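Local coordinates for protein malate dehydrogenase (Porphyromonas gingivalis, PDB 3FI9) that probably catalyses the NAD-dependent interconversion of malate and oxaloacetate, at residues A[53-58]-A[64-69]; A[158-163]-A[168-173]; A[244-249]-A[255-260]. All coordinates share one frame; numbering follows the deposited sequence.

Interaction 1: residues A[53-58]-A[64-69]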
loop_
_atom_site.group_PDB
_atom_site.type_symbol
_atom_site.label_atom_id
_atom_site.label_comp_id
_atom_site.label_asym_id
_atom_site.label_seq_id
_atom_site.Cartn_x
_atom_site.Cartn_y
_atom_site.Cartn_z
ATOM N N GLU A 53 -4.577 11.496 2.651
ATOM C CA GLU A 53 -3.731 10.725 1.726
ATOM C C GLU A 53 -4.567 9.840 0.774
ATOM O O GLU A 53 -4.294 9.777 -0.418
ATOM C CB GLU A 53 -2.707 9.907 2.500
ATOM C CG GLU A 53 -1.455 10.719 2.917
ATOM C CD GLU A 53 -0.180 10.144 2.285
ATOM O OE1 GLU A 53 0.004 10.243 1.057
ATOM O OE2 GLU A 53 0.613 9.540 3.031
ATOM N N ILE A 54 -5.570 9.148 1.302
ATOM C CA ILE A 54 -6.398 8.289 0.458
ATOM C C ILE A 54 -7.141 9.116 -0.580
ATOM O O ILE A 54 -7.151 8.799 -1.776
ATOM C CB ILE A 54 -7.388 7.473 1.294
ATOM C CG1 ILE A 54 -6.582 6.686 2.371
ATOM C CG2 ILE A 54 -8.317 6.640 0.369
ATOM C CD1 ILE A 54 -5.526 5.708 1.759
ATOM N N ARG A 55 -7.726 10.217 -0.122
ATOM C CA ARG A 55 -8.409 11.116 -1.033
ATOM C C ARG A 55 -7.500 11.606 -2.182
ATOM O O ARG A 55 -7.950 11.746 -3.302
ATOM C CB ARG A 55 -8.941 12.322 -0.259
ATOM C CG ARG A 55 -10.165 12.008 0.572
ATOM C CD ARG A 55 -10.308 13.093 1.620
ATOM N NE ARG A 55 -11.567 12.996 2.344
ATOM C CZ ARG A 55 -11.948 13.827 3.326
ATOM N NH1 ARG A 55 -11.132 14.763 3.754
ATOM N NH2 ARG A 55 -13.130 13.687 3.931
ATOM N N HIS A 56 -6.255 11.897 -1.876
ATOM C CA HIS A 56 -5.313 12.392 -2.872
ATOM C C HIS A 56 -4.797 11.322 -3.861
ATOM O O HIS A 56 -4.114 11.659 -4.840
ATOM C CB HIS A 56 -4.129 13.060 -2.152
ATOM C CG HIS A 56 -4.532 14.169 -1.214
ATOM N ND1 HIS A 56 -3.656 14.704 -0.292
ATOM C CD2 HIS A 56 -5.711 14.834 -1.055
ATOM C CE1 HIS A 56 -4.287 15.638 0.409
ATOM N NE2 HIS A 56 -5.529 15.732 -0.038
ATOM N N CYS A 57 -5.110 10.043 -3.611
ATOM C CA CYS A 57 -4.796 8.983 -4.596
ATOM C C CYS A 57 -5.729 9.073 -5.787
ATOM O O CYS A 57 -5.410 8.578 -6.882
ATOM C CB CYS A 57 -4.977 7.603 -3.977
ATOM S SG CYS A 57 -3.672 7.244 -2.796
ATOM N N GLY A 58 -6.911 9.635 -5.553
ATOM C CA GLY A 58 -7.938 9.779 -6.614
ATOM C C GLY A 58 -8.577 8.468 -7.025
ATOM O O GLY A 58 -8.617 8.150 -8.219
ATOM N N LEU A 64 -15.184 7.735 0.567
ATOM C CA LEU A 64 -14.462 7.543 1.816
ATOM C C LEU A 64 -15.092 8.368 2.968
ATOM O O LEU A 64 -15.430 9.530 2.792
ATOM C CB LEU A 64 -13.014 7.962 1.635
ATOM C CG LEU A 64 -12.072 7.575 2.776
ATOM C CD1 LEU A 64 -11.672 6.040 2.698
ATOM C CD2 LEU A 64 -10.792 8.456 2.753
ATOM N N THR A 65 -15.228 7.760 4.134
ATOM C CA THR A 65 -15.681 8.455 5.320
ATOM C C THR A 65 -14.653 8.173 6.415
ATOM O O THR A 65 -13.952 7.156 6.385
ATOM C CB THR A 65 -17.134 8.093 5.792
ATOM O OG1 THR A 65 -17.316 6.669 5.906
ATOM C CG2 THR A 65 -18.231 8.704 4.859
ATOM N N PHE A 66 -14.515 9.089 7.357
ATOM C CA PHE A 66 -13.681 8.791 8.517
ATOM C C PHE A 66 -14.313 9.376 9.745
ATOM O O PHE A 66 -15.021 10.394 9.670
ATOM C CB PHE A 66 -12.244 9.237 8.352
ATOM C CG PHE A 66 -12.056 10.723 8.202
ATOM C CD1 PHE A 66 -11.709 11.511 9.303
ATOM C CD2 PHE A 66 -12.203 11.331 6.966
ATOM C CE1 PHE A 66 -11.519 12.889 9.154
ATOM C CE2 PHE A 66 -12.006 12.708 6.825
ATOM C CZ PHE A 66 -11.681 13.476 7.904
ATOM N N THR A 67 -14.066 8.727 10.876
ATOM C CA THR A 67 -14.685 9.149 12.115
ATOM C C THR A 67 -13.972 8.556 13.325
ATOM O O THR A 67 -13.383 7.451 13.256
ATOM C CB THR A 67 -16.223 8.773 12.133
ATOM O OG1 THR A 67 -16.815 9.217 13.359
ATOM C CG2 THR A 67 -16.436 7.262 12.047
ATOM N N SER A 68 -14.013 9.302 14.433
ATOM C CA SER A 68 -13.560 8.790 15.742
ATOM C C SER A 68 -14.713 8.408 16.670
ATOM O O SER A 68 -14.490 8.159 17.868
ATOM C CB SER A 68 -12.670 9.801 16.454
ATOM O OG SER A 68 -11.535 10.049 15.673
ATOM N N ASP A 69 -15.916 8.346 16.106
ATOM C CA ASP A 69 -17.134 7.961 16.819
ATOM C C ASP A 69 -17.509 6.553 16.400
ATOM O O ASP A 69 -17.856 6.300 15.234
ATOM C CB ASP A 69 -18.308 8.895 16.483
ATOM C CG ASP A 69 -19.584 8.557 17.302
ATOM O OD1 ASP A 69 -19.769 9.105 18.410
ATOM O OD2 ASP A 69 -20.355 7.686 16.903
HETATM O O HOH W 1 -13.921 11.370 1.562
#

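Interaction 2: residues A[158-163]-A[168-173]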
loop_
_atom_site.group_PDB
_atom_site.type_symbol
_atom_site.label_atom_id
_atom_site.label_comp_id
_atom_site.label_asym_id
_atom_site.label_seq_id
_atom_site.Cartn_x
_atom_site.Cartn_y
_atom_site.Cartn_z
ATOM N N LEU A 158 7.039 -19.102 5.989
ATOM C CA LEU A 158 7.637 -20.418 5.708
ATOM C C LEU A 158 7.902 -20.600 4.209
ATOM O O LEU A 158 8.951 -21.110 3.805
ATOM C CB LEU A 158 6.789 -21.549 6.281
ATOM C CG LEU A 158 7.268 -22.989 6.033
ATOM C CD1 LEU A 158 8.568 -23.248 6.734
ATOM C CD2 LEU A 158 6.222 -23.983 6.587
ATOM N N GLN A 159 6.949 -20.188 3.387
ATOM C CA GLN A 159 7.132 -20.251 1.936
ATOM C C GLN A 159 8.345 -19.452 1.498
ATOM O O GLN A 159 9.188 -19.936 0.722
ATOM C CB GLN A 159 5.873 -19.775 1.189
ATOM C CG GLN A 159 5.974 -19.940 -0.351
ATOM C CD GLN A 159 4.856 -19.223 -1.091
ATOM O OE1 GLN A 159 4.611 -18.037 -0.836
ATOM N NE2 GLN A 159 4.184 -19.922 -2.013
ATOM N N SER A 160 8.442 -18.225 1.984
ATOM C CA SER A 160 9.571 -17.380 1.630
ATOM C C SER A 160 10.926 -17.972 2.055
ATOM O O SER A 160 11.877 -18.046 1.266
ATOM C CB SER A 160 9.386 -16.004 2.264
ATOM O OG SER A 160 10.520 -15.184 2.016
ATOM N N GLU A 161 11.003 -18.406 3.301
ATOM C CA GLU A 161 12.240 -18.953 3.836
ATOM C C GLU A 161 12.664 -20.211 3.084
ATOM O O GLU A 161 13.837 -20.350 2.776
ATOM C CB GLU A 161 12.152 -19.178 5.358
ATOM C CG GLU A 161 11.959 -17.888 6.223
ATOM C CD GLU A 161 13.129 -16.918 6.162
ATOM O OE1 GLU A 161 14.304 -17.344 6.073
ATOM O OE2 GLU A 161 12.877 -15.705 6.226
ATOM N N LEU A 162 11.715 -21.091 2.721
ATOM C CA LEU A 162 12.003 -22.254 1.848
ATOM C C LEU A 162 12.480 -21.863 0.451
ATOM O O LEU A 162 13.458 -22.444 -0.071
ATOM C CB LEU A 162 10.799 -23.185 1.745
ATOM C CG LEU A 162 10.595 -24.102 2.976
ATOM C CD1 LEU A 162 9.174 -24.613 2.974
ATOM C CD2 LEU A 162 11.604 -25.284 2.962
ATOM N N ALA A 163 11.821 -20.878 -0.160
ATOM C CA ALA A 163 12.258 -20.431 -1.479
ATOM C C ALA A 163 13.674 -19.821 -1.444
ATOM O O ALA A 163 14.490 -20.103 -2.324
ATOM C CB ALA A 163 11.218 -19.449 -2.120
ATOM N N ILE A 168 14.996 -20.559 -5.260
ATOM C CA ILE A 168 14.017 -20.583 -6.347
ATOM C C ILE A 168 12.920 -19.534 -6.193
ATOM O O ILE A 168 12.697 -18.972 -5.118
ATOM C CB ILE A 168 13.288 -21.944 -6.526
ATOM C CG1 ILE A 168 12.514 -22.305 -5.246
ATOM C CG2 ILE A 168 14.297 -23.054 -6.908
ATOM C CD1 ILE A 168 11.853 -23.649 -5.353
ATOM N N LYS A 169 12.211 -19.304 -7.271
ATOM C CA LYS A 169 11.101 -18.361 -7.190
ATOM C C LYS A 169 10.044 -18.775 -6.122
ATOM O O LYS A 169 9.572 -19.926 -6.078
ATOM C CB LYS A 169 10.451 -18.217 -8.548
ATOM C CG LYS A 169 9.280 -17.253 -8.543
ATOM C CD LYS A 169 8.769 -16.981 -9.965
ATOM C CE LYS A 169 8.045 -18.201 -10.539
ATOM N NZ LYS A 169 7.758 -17.992 -11.992
ATOM N N GLN A 170 9.639 -17.825 -5.290
ATOM C CA GLN A 170 8.828 -18.171 -4.133
ATOM C C GLN A 170 7.571 -18.992 -4.405
ATOM O O GLN A 170 7.262 -19.912 -3.648
ATOM C CB GLN A 170 8.473 -16.912 -3.347
ATOM C CG GLN A 170 7.725 -17.200 -2.074
ATOM C CD GLN A 170 7.582 -15.920 -1.248
ATOM O OE1 GLN A 170 8.408 -15.010 -1.342
ATOM N NE2 GLN A 170 6.505 -15.837 -0.480
ATOM N N SER A 171 6.850 -18.655 -5.478
ATOM C CA SER A 171 5.581 -19.308 -5.839
ATOM C C SER A 171 5.763 -20.776 -6.154
ATOM O O SER A 171 4.798 -21.508 -6.214
ATOM C CB SER A 171 5.007 -18.656 -7.118
ATOM O OG SER A 171 3.994 -17.747 -6.785
ATOM N N LEU A 172 7.004 -21.202 -6.344
ATOM C CA LEU A 172 7.277 -22.610 -6.664
ATOM C C LEU A 172 7.273 -23.497 -5.423
ATOM O O LEU A 172 7.315 -24.721 -5.522
ATOM C CB LEU A 172 8.609 -22.731 -7.375
ATOM C CG LEU A 172 8.752 -21.801 -8.601
ATOM C CD1 LEU A 172 10.136 -21.969 -9.269
ATOM C CD2 LEU A 172 7.642 -22.114 -9.572
ATOM N N VAL A 173 7.226 -22.880 -4.250
ATOM C CA VAL A 173 7.062 -23.651 -3.004
ATOM C C VAL A 173 5.540 -23.625 -2.718
ATOM O O VAL A 173 4.984 -22.582 -2.405
ATOM C CB VAL A 173 7.863 -23.024 -1.836
ATOM C CG1 VAL A 173 7.690 -23.847 -0.552
ATOM C CG2 VAL A 173 9.330 -22.931 -2.172
HETATM O O HOH W 2 11.221 -15.592 -0.930
#

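Interaction 3: residues A[244-249]-A[255-260]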
loop_
_atom_site.group_PDB
_atom_site.type_symbol
_atom_site.label_atom_id
_atom_site.label_comp_id
_atom_site.label_asym_id
_atom_site.label_seq_id
_atom_site.Cartn_x
_atom_site.Cartn_y
_atom_site.Cartn_z
ATOM N N SER A 244 -4.693 -9.511 5.453
ATOM C CA SER A 244 -5.992 -9.254 6.083
ATOM C C SER A 244 -7.022 -8.739 5.066
ATOM O O SER A 244 -8.197 -9.123 5.087
ATOM C CB SER A 244 -5.811 -8.225 7.207
ATOM O OG SER A 244 -4.975 -8.770 8.265
ATOM N N ILE A 245 -6.596 -7.825 4.227
ATOM C CA ILE A 245 -7.575 -7.308 3.256
ATOM C C ILE A 245 -7.919 -8.350 2.184
ATOM O O ILE A 245 -9.068 -8.380 1.687
ATOM C CB ILE A 245 -7.192 -5.954 2.649
ATOM C CG1 ILE A 245 -6.854 -4.961 3.800
ATOM C CG2 ILE A 245 -8.366 -5.433 1.731
ATOM C CD1 ILE A 245 -7.973 -4.712 4.889
ATOM N N GLU A 246 -6.961 -9.207 1.821
ATOM C CA GLU A 246 -7.329 -10.324 0.943
ATOM C C GLU A 246 -8.359 -11.160 1.641
ATOM O O GLU A 246 -9.268 -11.685 0.972
ATOM C CB GLU A 246 -6.165 -11.280 0.645
ATOM C CG GLU A 246 -5.101 -10.803 -0.256
ATOM C CD GLU A 246 -4.029 -11.891 -0.483
ATOM O OE1 GLU A 246 -3.897 -12.336 -1.619
ATOM O OE2 GLU A 246 -3.331 -12.304 0.457
ATOM N N MET A 247 -8.212 -11.353 2.968
ATOM C CA MET A 247 -9.250 -12.138 3.707
ATOM C C MET A 247 -10.649 -11.505 3.602
ATOM O O MET A 247 -11.635 -12.238 3.319
ATOM C CB MET A 247 -8.895 -12.348 5.200
ATOM C CG MET A 247 -7.496 -12.988 5.421
ATOM S SD MET A 247 -7.065 -13.060 7.170
ATOM C CE MET A 247 -8.379 -14.005 7.862
ATOM N N ILE A 248 -10.771 -10.204 3.887
ATOM C CA ILE A 248 -12.107 -9.573 3.842
ATOM C C ILE A 248 -12.659 -9.557 2.382
ATOM O O ILE A 248 -13.860 -9.726 2.129
ATOM C CB ILE A 248 -12.129 -8.156 4.486
ATOM C CG1 ILE A 248 -13.543 -7.854 5.005
ATOM C CG2 ILE A 248 -11.598 -7.037 3.507
ATOM C CD1 ILE A 248 -13.966 -8.734 6.195
ATOM N N ARG A 249 -11.781 -9.398 1.410
ATOM C CA ARG A 249 -12.232 -9.578 0.027
ATOM C C ARG A 249 -12.921 -10.941 -0.217
ATOM O O ARG A 249 -13.964 -11.003 -0.868
ATOM C CB ARG A 249 -11.112 -9.375 -0.972
ATOM C CG ARG A 249 -11.562 -9.731 -2.401
ATOM C CD ARG A 249 -10.540 -9.257 -3.391
ATOM N NE ARG A 249 -9.316 -10.045 -3.330
ATOM C CZ ARG A 249 -8.244 -9.787 -4.090
ATOM N NH1 ARG A 249 -8.282 -8.798 -4.983
ATOM N NH2 ARG A 249 -7.157 -10.536 -4.000
ATOM N N GLU A 255 -12.407 -13.027 -4.799
ATOM C CA GLU A 255 -11.419 -14.070 -4.977
ATOM C C GLU A 255 -11.166 -14.812 -3.643
ATOM O O GLU A 255 -11.112 -14.200 -2.594
ATOM C CB GLU A 255 -10.159 -13.364 -5.480
ATOM C CG GLU A 255 -8.976 -14.246 -5.833
ATOM C CD GLU A 255 -7.917 -13.458 -6.577
ATOM O OE1 GLU A 255 -8.210 -12.299 -6.976
ATOM O OE2 GLU A 255 -6.805 -13.998 -6.783
ATOM N N ALA A 256 -11.062 -16.135 -3.686
ATOM C CA ALA A 256 -10.843 -16.915 -2.478
ATOM C C ALA A 256 -9.483 -16.636 -1.864
ATOM O O ALA A 256 -8.505 -16.214 -2.534
ATOM C CB ALA A 256 -11.008 -18.447 -2.745
ATOM N N PHE A 257 -9.423 -16.856 -0.570
ATOM C CA PHE A 257 -8.199 -16.606 0.160
ATOM C C PHE A 257 -7.438 -17.940 0.392
ATOM O O PHE A 257 -7.994 -18.886 0.928
ATOM C CB PHE A 257 -8.562 -15.883 1.461
ATOM C CG PHE A 257 -7.395 -15.621 2.312
ATOM C CD1 PHE A 257 -6.457 -14.666 1.946
ATOM C CD2 PHE A 257 -7.207 -16.362 3.470
ATOM C CE1 PHE A 257 -5.333 -14.454 2.749
ATOM C CE2 PHE A 257 -6.110 -16.128 4.271
ATOM C CZ PHE A 257 -5.173 -15.196 3.901
ATOM N N ARG A 258 -6.175 -18.021 -0.034
ATOM C CA ARG A 258 -5.471 -19.319 -0.076
ATOM C C ARG A 258 -4.453 -19.631 1.008
ATOM O O ARG A 258 -3.434 -20.294 0.707
ATOM C CB ARG A 258 -4.800 -19.533 -1.450
ATOM N N TRP A 259 -4.707 -19.206 2.251
ATOM C CA TRP A 259 -3.754 -19.428 3.359
ATOM C C TRP A 259 -4.624 -19.730 4.576
ATOM O O TRP A 259 -5.785 -19.418 4.602
ATOM C CB TRP A 259 -2.914 -18.168 3.655
ATOM C CG TRP A 259 -2.049 -17.755 2.490
ATOM C CD1 TRP A 259 -2.269 -16.718 1.623
ATOM C CD2 TRP A 259 -0.859 -18.404 2.054
ATOM N NE1 TRP A 259 -1.283 -16.691 0.673
ATOM C CE2 TRP A 259 -0.399 -17.710 0.918
ATOM C CE3 TRP A 259 -0.121 -19.495 2.532
ATOM C CZ2 TRP A 259 0.754 -18.077 0.229
ATOM C CZ3 TRP A 259 1.045 -19.842 1.871
ATOM C CH2 TRP A 259 1.466 -19.134 0.712
ATOM N N PRO A 260 -4.059 -20.355 5.572
ATOM C CA PRO A 260 -4.741 -20.568 6.861
ATOM C C PRO A 260 -5.280 -19.249 7.483
ATOM O O PRO A 260 -4.636 -18.192 7.347
ATOM C CB PRO A 260 -3.600 -21.101 7.735
ATOM C CG PRO A 260 -2.767 -21.875 6.764
ATOM C CD PRO A 260 -2.715 -20.962 5.553
HETATM O O HOH W 3 -9.254 -12.530 -1.691
HETATM O O HOH W 4 -1.329 -13.778 -0.237
HETATM O O HOH W 5 -6.244 -9.932 -7.337
#

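Interaction 1: residues A[53-58]-A[64-69]
Over one face of the Arg55 guanidinium lies CE2 of Phe66, which comes to 3.3 Å from NH2 of Arg55. The ring is met at its rim instead: NH2 and CZ of Arg55 lie at the ring edge, near its plane. The guanidinium therefore does not stack on the phenyl; the two planes stand 69° apart and the side chains cross at about a right angle. At the edge of the guanidinium, in its plane, sits water 1, which accepts from Arg55 NE at 3.0 Å and donates to the backbone O of Leu64 at 2.7 Å. This water links the helix to the backbone of Leu64. NH1 of Arg55 is taken by a salt bridge to Glu52, one residue before the segment, so the charged end has a partner on its own helix while NE, through the water, serves Leu64 O. An extended chain from CG to NE carries the group out to the phenyl.

These residues belong to the beta-alpha-beta unit of strand 37-40, helix 44-57 and strand 65-67 in the Rossmann-type NAD-binding domain. Strand 65-67 is the outermost strand at this end of the sheet within the chain, pairing with strand 37-40.

Beside the water bridge the packing is aliphatic. Leu64 CD2 meets Ile54 CB at 3.8 Å, and CG2 of Ile54 reaches both methyls of the leucine. That branch of Ile54 faces Leu64 because it is anti to the backbone N, while CG1 turns back beside the N (chi1 -55°). Leu64 also rests on Leu37 and Leu39 of the neighbouring strand. At the far end of the strand, Thr67 OG1 accepts from Asp69 N at 3.0 Å in an ST turn, just before helix 70-74.

Interaction 2: residues A[158-163]-A[168-173]
Gln159 and Gln170 join their side-chain amides where helix 153-166 of the C-terminal alpha/beta domain is followed by a loop with a short 3-10 turn at 170-172. Gln159 uses both ends of its amide. OE1 accepts from Gln170 NE2 at 2.9 Å, the donor tilted 33° from the carbonyl plane. NE2 gives a nearly straight bond of 2.8 Å to the backbone O of Val173, lying in the plane of its own amide. With both ends held, the amide's rotation is fixed, and the two amide planes stand 72° apart.

Gln170 is equally engaged: NE2 also donates to the backbone O of Arg55 in the second subunit, while OE1 accepts from water 2 at 2.9 Å, a water that donates to Ser160 OG as well. At the other end of the contact Ile168 N donates to Ala163 O at 3.0 Å.

Between these polar points Ala163 fits its methyl against the backbone of the loop, CB lying 3.4 Å from Gln170 CA. Val173 splits its branches: CG2 lies by the backbone N of Ala163, and CG1, anti to its own N, meets Leu162 CD1 at 3.9 Å.

Interaction 3: residues A[244-249]-A[255-260]
Helix 238-251 and the loop that leads from it to strand 261-267 fold against each other here, in the C-terminal alpha/beta domain, and the centre of the contact is Phe257 laid over Met247. The methylene CG of Met247 sits above the middle of the ring, 3.6 Å from its centroid and 12° off the normal, a clear CH-pi contact. SD of Met247 adds an oblique Met-aromatic contact, 4.8 Å from the same centroid. On the opposite ring face the backbone N of Trp259 lies toward the rim. Phe257 CG stands anti to the backbone N (chi1 178°), which directs the ring toward the helix.

Glu246 crosses Phe257 at about a right angle, its CB 3.6 Å from CD1 of Phe257. Its carboxylate stands nearly perpendicular to the ring. Water 4 lies 2.6 Å from OE2 of Glu246 and can donate to it, though other acceptors compete for its protons; the same water takes a weak bond from Trp259 NE1.

Farther along the helix, Arg249 and Glu255 lie side by side and point the same way. OE1 of Glu255 hangs over one guanidinium face, 3.6 Å from Arg249 NH2; this long salt bridge works by charge, since no N-H aims at the oxygen. A bend at chi3 (71°) lays the Arg249 guanidinium alongside the Glu255 carboxylate. Water 5 bridges the pair as well, donating to Glu255 OE1 and accepting weakly from Arg249 NH1.

Met247 also packs on Ile123 of the parallel strands, and Glu246 on Cys57 of the second subunit. Water 3 has three partners: it accepts from Arg249 NE in the guanidinium plane and donates to the backbone O of Glu246 at 2.8 Å and to that of Glu255 at 2.7 Å.

Along the chain the three contacts follow one another in series. Interaction 1 belongs to the NAD-binding domain, at the outer edge of the sheet; interactions 2 and 3 lie in the C-terminal domain. The centres of interactions 1 and 2 are about 36 Å apart and those of interactions 1 and 3 about 23 Å. Interactions 2 and 3, with centres about 19 Å apart, touch where Gln159 OE1 meets Trp259 CH2 at 3.7 Å, so helix 153-166 and the loop before strand 261-267 pack together. Across the dimer, 53-58 of one subunit meets 158-163 and 168-173 of the other, bringing the two domains together between subunits.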